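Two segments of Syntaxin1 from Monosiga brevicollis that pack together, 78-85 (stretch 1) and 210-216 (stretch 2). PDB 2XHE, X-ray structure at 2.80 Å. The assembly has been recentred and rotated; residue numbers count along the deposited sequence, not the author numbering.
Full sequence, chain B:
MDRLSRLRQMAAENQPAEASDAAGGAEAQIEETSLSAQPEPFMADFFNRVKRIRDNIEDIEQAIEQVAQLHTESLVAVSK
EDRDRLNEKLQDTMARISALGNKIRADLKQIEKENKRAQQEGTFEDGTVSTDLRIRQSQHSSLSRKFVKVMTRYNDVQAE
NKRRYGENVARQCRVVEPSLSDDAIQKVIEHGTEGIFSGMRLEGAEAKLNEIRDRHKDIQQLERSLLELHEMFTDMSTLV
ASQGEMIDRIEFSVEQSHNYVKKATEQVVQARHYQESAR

Stretch 1 78-85: VSKEDRDR
Stretch 2 (210-216) NEIRDRH

This is a small, polar contact, 273 Å² summed over both sides, in which one arginine, R83, reaches from the first turn of a helix to two acidic residues more than a hundred positions later in the chain. Stretch 1 enters through S79 (phi/psi 46/-136), then turns helical from K80 onward; R83 N bonds S79 O at 3.3 Å. S79 holds the N-cap position but makes no side-chain capping bond, and its OG lies 3.5 Å from E211 OE1.

R83, buried, with 98 Å² covered by stretch 2, points toward it with chi angles m, t, m and chi4 near 96°. Its separate N-H groups let one side chain serve two carboxylates: NE forms a salt bridge to E211 OE1 at 3.2 Å, and NH2 a second to D214 OD2 at 3.4 Å, also a weak hydrogen bond. E211 CA packs over one guanidinium face; D214 OD2 lies at its edge.

The acids both aim toward stretch 1: E211 (61 Å² covered; -89/-9) with chi1 p, chi2 t, D214 (39 Å²; -81/-32) with chi1 m, chi2 20°. A weak D214 N to E211 O bond, 3.4 Å, joins their backbones. R215 (-60/-27; chi m, m, t, 99°) starts sideways, but its end comes nearer, NH2 lying 3.2 Å from R83 CD; its NH1 and NH2 are hydrogen-bonded elsewhere in the structure. D84 OD1 stands 4.2 Å from D214 OD2, a like-charge approach that adds no attraction.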

ATOM      1  N   VAL B  78      -7.511 -45.934  21.879  1.00211.56           N
ATOM      2  CA  VAL B  78      -8.057 -46.923  22.808  1.00213.57           C
ATOM      3  C   VAL B  78      -9.546 -46.720  23.115  1.00218.20           C
ATOM      4  O   VAL B  78      -9.949 -46.669  24.277  1.00216.89           O
ATOM      5  CB  VAL B  78      -7.256 -46.954  24.133  1.00208.92           C
ATOM      6  CG1 VAL B  78      -7.598 -48.199  24.939  1.00209.01           C
ATOM      7  CG2 VAL B  78      -5.766 -46.911  23.850  1.00206.40           C
ATOM      8  N   SER B  79     -10.351 -46.596  22.062  1.00221.73           N
ATOM      9  CA  SER B  79     -11.813 -46.550  22.182  1.00222.13           C
ATOM     10  C   SER B  79     -12.354 -45.628  23.286  1.00221.07           C
ATOM     11  O   SER B  79     -11.890 -44.497  23.444  1.00226.92           O
ATOM     12  CB  SER B  79     -12.378 -47.965  22.349  1.00223.34           C
ATOM     13  OG  SER B  79     -13.790 -47.972  22.218  1.00221.94           O
ATOM     14  N   LYS B  80     -13.336 -46.121  24.042  1.00210.30           N
ATOM     15  CA  LYS B  80     -14.093 -45.297  24.989  1.00201.09           C
ATOM     16  C   LYS B  80     -13.336 -44.979  26.280  1.00200.36           C
ATOM     17  O   LYS B  80     -13.779 -44.157  27.086  1.00197.83           O
ATOM     18  CB  LYS B  80     -15.436 -45.954  25.320  1.00194.77           C
ATOM     19  CG  LYS B  80     -16.354 -45.089  26.162  1.00193.25           C
ATOM     20  CD  LYS B  80     -17.511 -45.892  26.715  1.00194.86           C
ATOM     21  CE  LYS B  80     -18.327 -46.518  25.602  1.00191.89           C
ATOM     22  NZ  LYS B  80     -19.399 -47.391  26.157  1.00193.41           N
ATOM     23  N   GLU B  81     -12.200 -45.638  26.477  1.00202.79           N
ATOM     24  CA  GLU B  81     -11.359 -45.367  27.635  1.00204.67           C
ATOM     25  C   GLU B  81     -11.088 -43.874  27.745  1.00200.30           C
ATOM     26  O   GLU B  81     -11.303 -43.264  28.794  1.00196.96           O
ATOM     27  CB  GLU B  81     -10.032 -46.123  27.522  1.00206.78           C
ATOM     28  CG  GLU B  81     -10.146 -47.627  27.708  1.00206.57           C
ATOM     29  CD  GLU B  81     -10.504 -48.008  29.128  1.00208.08           C
ATOM     30  OE1 GLU B  81     -10.681 -49.214  29.396  1.00209.07           O
ATOM     31  OE2 GLU B  81     -10.609 -47.098  29.979  1.00208.41           O
ATOM     32  N   ASP B  82     -10.626 -43.295  26.642  1.00199.42           N
ATOM     33  CA  ASP B  82     -10.236 -41.891  26.606  1.00196.80           C
ATOM     34  C   ASP B  82     -11.253 -41.012  25.866  1.00196.63           C
ATOM     35  O   ASP B  82     -11.279 -39.800  26.063  1.00199.92           O
ATOM     36  CB  ASP B  82      -8.841 -41.735  25.981  1.00189.62           C
ATOM     37  CG  ASP B  82      -7.772 -42.543  26.709  1.00182.55           C
ATOM     38  OD1 ASP B  82      -6.624 -42.058  26.812  1.00177.74           O
ATOM     39  OD2 ASP B  82      -8.076 -43.660  27.178  1.00180.57           O
ATOM     40  N   ARG B  83     -12.084 -41.619  25.020  1.00191.53           N
ATOM     41  CA  ARG B  83     -13.096 -40.869  24.274  1.00187.53           C
ATOM     42  C   ARG B  83     -13.960 -40.003  25.188  1.00188.59           C
ATOM     43  O   ARG B  83     -14.165 -38.819  24.920  1.00193.56           O
ATOM     44  CB  ARG B  83     -14.003 -41.805  23.472  1.00187.36           C
ATOM     45  CG  ARG B  83     -13.482 -42.206  22.102  1.00187.79           C
ATOM     46  CD  ARG B  83     -14.617 -42.770  21.252  1.00190.71           C
ATOM     47  NE  ARG B  83     -15.513 -43.626  22.030  1.00195.75           N
ATOM     48  CZ  ARG B  83     -16.649 -43.216  22.590  1.00196.62           C
ATOM     49  NH1 ARG B  83     -17.042 -41.954  22.458  1.00193.58           N
ATOM     50  NH2 ARG B  83     -17.396 -44.068  23.283  1.00198.30           N
ATOM     51  N   ASP B  84     -14.478 -40.603  26.254  1.00183.24           N
ATOM     52  CA  ASP B  84     -15.296 -39.870  27.211  1.00181.12           C
ATOM     53  C   ASP B  84     -14.452 -38.841  27.957  1.00174.84           C
ATOM     54  O   ASP B  84     -14.949 -37.784  28.346  1.00173.70           O
ATOM     55  CB  ASP B  84     -15.969 -40.827  28.201  1.00187.95           C
ATOM     56  CG  ASP B  84     -17.077 -41.649  27.562  1.00189.90           C
ATOM     57  OD1 ASP B  84     -17.545 -41.274  26.463  1.00188.90           O
ATOM     58  OD2 ASP B  84     -17.483 -42.668  28.166  1.00189.38           O
ATOM     59  N   ARG B  85     -13.174 -39.157  28.153  1.00171.44           N
ATOM     60  CA  ARG B  85     -12.249 -38.254  28.838  1.00170.58           C
ATOM     61  C   ARG B  85     -11.984 -36.997  28.006  1.00164.09           C
ATOM     62  O   ARG B  85     -11.776 -35.911  28.547  1.00163.05           O
ATOM     63  CB  ARG B  85     -10.927 -38.970  29.156  1.00173.97           C
ATOM     64  CG  ARG B  85     -11.017 -40.070  30.223  1.00179.38           C
ATOM     65  CD  ARG B  85     -10.758 -39.530  31.635  1.00186.24           C
ATOM     66  NE  ARG B  85     -10.858 -40.568  32.665  1.00190.50           N
ATOM     67  CZ  ARG B  85     -10.740 -40.353  33.976  1.00189.15           C
ATOM     68  NH1 ARG B  85     -10.513 -39.129  34.440  1.00185.70           N
ATOM     69  NH2 ARG B  85     -10.849 -41.364  34.830  1.00188.29           N
ATOM     70  N   ASN B 210     -21.080 -49.882  18.641  1.00150.68           N
ATOM     71  CA  ASN B 210     -20.991 -49.473  20.045  1.00166.49           C
ATOM     72  C   ASN B 210     -20.568 -48.008  20.206  1.00174.65           C
ATOM     73  O   ASN B 210     -21.340 -47.183  20.701  1.00173.88           O
ATOM     74  CB  ASN B 210     -20.039 -50.391  20.834  1.00169.14           C
ATOM     75  CG  ASN B 210     -20.671 -51.738  21.203  1.00168.19           C
ATOM     76  OD1 ASN B 210     -21.808 -51.802  21.677  1.00165.82           O
ATOM     77  ND2 ASN B 210     -19.920 -52.815  21.001  1.00165.19           N
ATOM     78  N   GLU B 211     -19.339 -47.698  19.790  1.00179.90           N
ATOM     79  CA  GLU B 211     -18.786 -46.343  19.889  1.00179.68           C
ATOM     80  C   GLU B 211     -19.128 -45.529  18.649  1.00178.55           C
ATOM     81  O   GLU B 211     -18.891 -44.320  18.591  1.00172.28           O
ATOM     82  CB  GLU B 211     -17.265 -46.387  20.047  1.00179.87           C
ATOM     83  CG  GLU B 211     -16.531 -46.817  18.782  1.00179.76           C
ATOM     84  CD  GLU B 211     -15.066 -46.423  18.784  1.00182.17           C
ATOM     85  OE1 GLU B 211     -14.655 -45.655  19.681  1.00183.16           O
ATOM     86  OE2 GLU B 211     -14.327 -46.878  17.885  1.00182.36           O
ATOM     87  N   ILE B 212     -19.667 -46.212  17.647  1.00180.64           N
ATOM     88  CA  ILE B 212     -20.104 -45.564  16.425  1.00178.46           C
ATOM     89  C   ILE B 212     -21.449 -44.888  16.676  1.00178.00           C
ATOM     90  O   ILE B 212     -22.012 -44.247  15.791  1.00173.23           O
ATOM     91  CB  ILE B 212     -20.239 -46.586  15.286  1.00179.94           C
ATOM     92  CG1 ILE B 212     -20.381 -45.873  13.944  1.00183.37           C
ATOM     93  CG2 ILE B 212     -21.409 -47.524  15.548  1.00180.17           C
ATOM     94  CD1 ILE B 212     -19.264 -44.892  13.666  1.00189.84           C
ATOM     95  N   ARG B 213     -21.953 -45.038  17.898  1.00181.92           N
ATOM     96  CA  ARG B 213     -23.223 -44.444  18.297  1.00181.98           C
ATOM     97  C   ARG B 213     -22.987 -43.062  18.896  1.00178.76           C
ATOM     98  O   ARG B 213     -23.836 -42.175  18.797  1.00173.32           O
ATOM     99  CB  ARG B 213     -23.927 -45.351  19.312  1.00187.71           C
ATOM    100  CG  ARG B 213     -25.345 -44.938  19.681  1.00189.90           C
ATOM    101  CD  ARG B 213     -26.052 -46.056  20.438  1.00190.83           C
ATOM    102  NE  ARG B 213     -25.985 -47.319  19.706  1.00188.27           N
ATOM    103  CZ  ARG B 213     -25.078 -48.266  19.927  1.00186.84           C
ATOM    104  NH1 ARG B 213     -24.161 -48.104  20.874  1.00188.01           N
ATOM    105  NH2 ARG B 213     -25.089 -49.378  19.202  1.00181.94           N
ATOM    106  N   ASP B 214     -21.822 -42.888  19.514  1.00183.15           N
ATOM    107  CA  ASP B 214     -21.463 -41.623  20.147  1.00187.54           C
ATOM    108  C   ASP B 214     -20.938 -40.602  19.142  1.00185.73           C
ATOM    109  O   ASP B 214     -21.128 -39.398  19.320  1.00190.23           O
ATOM    110  CB  ASP B 214     -20.430 -41.842  21.260  1.00191.89           C
ATOM    111  CG  ASP B 214     -21.017 -42.527  22.480  1.00191.60           C
ATOM    112  OD1 ASP B 214     -22.085 -43.167  22.354  1.00189.19           O
ATOM    113  OD2 ASP B 214     -20.406 -42.426  23.566  1.00193.63           O
ATOM    114  N   ARG B 215     -20.275 -41.076  18.091  1.00176.92           N
ATOM    115  CA  ARG B 215     -19.754 -40.173  17.068  1.00167.64           C
ATOM    116  C   ARG B 215     -20.869 -39.366  16.414  1.00161.14           C
ATOM    117  O   ARG B 215     -20.631 -38.262  15.933  1.00166.00           O
ATOM    118  CB  ARG B 215     -18.926 -40.919  16.015  1.00164.61           C
ATOM    119  CG  ARG B 215     -17.555 -41.352  16.512  1.00167.49           C
ATOM    120  CD  ARG B 215     -16.812 -40.184  17.146  1.00173.97           C
ATOM    121  NE  ARG B 215     -15.771 -40.618  18.076  1.00182.22           N
ATOM    122  CZ  ARG B 215     -14.476 -40.693  17.780  1.00185.45           C
ATOM    123  NH1 ARG B 215     -14.045 -40.364  16.570  1.00183.11           N
ATOM    124  NH2 ARG B 215     -13.608 -41.097  18.697  1.00190.17           N
ATOM    125  N   HIS B 216     -22.084 -39.911  16.403  1.00153.69           N
ATOM    126  CA  HIS B 216     -23.241 -39.170  15.901  1.00154.71           C
ATOM    127  C   HIS B 216     -23.514 -37.963  16.787  1.00160.80           C
ATOM    128  O   HIS B 216     -23.690 -36.848  16.294  1.00163.72           O
ATOM    129  CB  HIS B 216     -24.492 -40.055  15.820  1.00151.86           C
ATOM    130  CG  HIS B 216     -25.736 -39.312  15.430  1.00148.76           C
ATOM    131  ND1 HIS B 216     -26.033 -38.986  14.124  1.00144.20           N
ATOM    132  CD2 HIS B 216     -26.760 -38.835  16.178  1.00149.05           C
ATOM    133  CE1 HIS B 216     -27.184 -38.338  14.083  1.00144.27           C
ATOM    134  NE2 HIS B 216     -27.646 -38.233  15.315  1.00148.41           N
TER